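Hypothetical protein MG296 homolog (Mycoplasma pneumoniae, PDB 2I15) is of unknown function and is an all-alpha member of the Mg296 family. Local coordinates at residues T20-K24 against V25-T29. Residues are numbered along the deposited sequence; the frame is centred on the assembly and turned at random.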
loop_
_atom_site.group_PDB
_atom_site.type_symbol
_atom_site.label_atom_id
_atom_site.label_comp_id
_atom_site.label_asym_id
_atom_site.label_seq_id
_atom_site.Cartn_x
_atom_site.Cartn_y
_atom_site.Cartn_z
ATOM N N THR A 20 26.143 10.166 34.039
ATOM C CA THR A 20 27.448 10.247 33.368
ATOM C C THR A 20 27.250 10.251 31.844
ATOM O O THR A 20 27.920 10.967 31.092
ATOM C CB THR A 20 28.327 9.046 33.761
ATOM O OG1 THR A 20 28.606 9.100 35.170
ATOM C CG2 THR A 20 29.658 9.092 33.003
ATOM N N GLU A 21 26.334 9.403 31.408
ATOM C CA GLU A 21 25.983 9.278 30.009
ATOM C C GLU A 21 25.619 10.675 29.474
ATOM O O GLU A 21 26.136 11.121 28.450
ATOM C CB GLU A 21 24.802 8.322 29.917
ATOM C CG GLU A 21 24.826 7.309 28.771
ATOM C CD GLU A 21 26.169 6.645 28.528
ATOM O OE1 GLU A 21 26.924 6.423 29.493
ATOM O OE2 GLU A 21 26.453 6.331 27.353
ATOM N N PHE A 22 24.751 11.362 30.210
ATOM C CA PHE A 22 24.267 12.704 29.891
ATOM C C PHE A 22 25.328 13.807 29.827
ATOM O O PHE A 22 25.246 14.717 28.995
ATOM C CB PHE A 22 23.210 13.107 30.925
ATOM C CG PHE A 22 22.820 14.556 30.869
ATOM C CD1 PHE A 22 21.928 15.018 29.902
ATOM C CD2 PHE A 22 23.340 15.468 31.794
ATOM C CE1 PHE A 22 21.559 16.347 29.860
ATOM C CE2 PHE A 22 22.967 16.814 31.752
ATOM C CZ PHE A 22 22.079 17.249 30.786
ATOM N N GLU A 23 26.322 13.727 30.701
ATOM C CA GLU A 23 27.357 14.749 30.755
ATOM C C GLU A 23 28.395 14.618 29.644
ATOM O O GLU A 23 29.030 15.603 29.246
ATOM C CB GLU A 23 28.033 14.708 32.136
ATOM C CG GLU A 23 27.045 14.428 33.247
ATOM C CD GLU A 23 27.697 14.170 34.586
ATOM O OE1 GLU A 23 28.705 13.428 34.627
ATOM O OE2 GLU A 23 27.189 14.695 35.604
ATOM N N LYS A 24 28.551 13.401 29.133
ATOM C CA LYS A 24 29.525 13.114 28.080
ATOM C C LYS A 24 28.940 13.169 26.674
ATOM O O LYS A 24 29.526 12.641 25.728
ATOM C CB LYS A 24 30.152 11.735 28.312
ATOM C CG LYS A 24 29.206 10.542 28.133
ATOM C CD LYS A 24 30.001 9.233 28.016
ATOM C CE LYS A 24 29.118 7.991 28.018
ATOM N NZ LYS A 24 29.328 7.189 26.791
ATOM N N VAL A 25 27.780 13.798 26.537
ATOM C CA VAL A 25 27.115 13.929 25.238
ATOM C C VAL A 25 26.982 15.440 25.026
ATOM O O VAL A 25 26.904 16.188 25.999
ATOM C CB VAL A 25 25.693 13.233 25.285
ATOM C CG1 VAL A 25 24.585 14.254 25.435
ATOM C CG2 VAL A 25 25.471 12.391 24.076
ATOM N N ASP A 26 26.966 15.902 23.781
ATOM C CA ASP A 26 26.806 17.337 23.538
ATOM C C ASP A 26 25.429 17.705 24.088
ATOM O O ASP A 26 24.424 17.175 23.608
ATOM C CB ASP A 26 26.862 17.642 22.039
ATOM C CG ASP A 26 26.852 19.131 21.749
ATOM O OD1 ASP A 26 27.761 19.838 22.240
ATOM O OD2 ASP A 26 25.940 19.608 21.032
ATOM N N PHE A 27 25.382 18.601 25.083
ATOM C CA PHE A 27 24.104 18.990 25.705
ATOM C C PHE A 27 23.071 19.500 24.725
ATOM O O PHE A 27 21.963 18.972 24.646
ATOM C CB PHE A 27 24.268 20.070 26.797
ATOM C CG PHE A 27 22.946 20.641 27.252
ATOM C CD1 PHE A 27 22.089 19.889 28.060
ATOM C CD2 PHE A 27 22.495 21.865 26.759
ATOM C CE1 PHE A 27 20.792 20.336 28.348
ATOM C CE2 PHE A 27 21.189 22.328 27.040
ATOM C CZ PHE A 27 20.344 21.564 27.835
ATOM N N GLU A 28 23.441 20.555 24.011
ATOM C CA GLU A 28 22.572 21.186 23.032
ATOM C C GLU A 28 22.040 20.244 21.929
ATOM O O GLU A 28 20.973 20.497 21.363
ATOM C CB GLU A 28 23.317 22.353 22.394
ATOM C CG GLU A 28 22.498 23.622 22.307
ATOM C CD GLU A 28 22.327 24.308 23.647
ATOM O OE1 GLU A 28 23.352 24.594 24.308
ATOM O OE2 GLU A 28 21.168 24.571 24.028
ATOM N N THR A 29 22.777 19.181 21.607
ATOM C CA THR A 29 22.339 18.233 20.581
ATOM C C THR A 29 21.365 17.278 21.245
ATOM O O THR A 29 20.358 16.880 20.650
ATOM C CB THR A 29 23.509 17.388 20.023
ATOM O OG1 THR A 29 24.418 18.238 19.316
ATOM C CG2 THR A 29 22.992 16.307 19.085
HETATM O O HOH W 1 25.031 17.174 28.144
#
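Phe-22 and Phe-27 stand side by side across the bend between helices 9-23 and 27-41, both benzyl groups pointing the same way. CZ of Phe-22 meets CD1 of Phe-27 at 3.8 Å, close to the plane of the Phe-27 ring and so at its edge. Phe-30, further along helix 27-41, meets Phe-22 edge-to-face. Each ring owes its place to a CG held anti to the backbone N (chi1 169° and 170°). A water lies over the centre of one face of Phe-22 and bridges the backbones below, donating to O of Phe-22 at 2.6 Å and to O of Val-25 at 3.0 Å. Two consecutive helices are joined here by a short surface linker: Lys-24 is the first residue to leave helical geometry, and Asp-26 is the N-cap of the next helix. OD2 of Asp-26 accepts a 2.7 Å bond from OG1 of Thr-29 on the anti side of the carboxylate, and a weak capping bond from N of Thr-29. Val-25 packs against the C-terminal end of helix 9-23, its CG1 3.7 Å from O of Phe-22. The Lys-24 chain bends at its last torsion and puts NZ of Lys-24 3.1 Å from OE2 of Glu-21 in a salt bridge, NZ lying 43° out of the carboxylate plane.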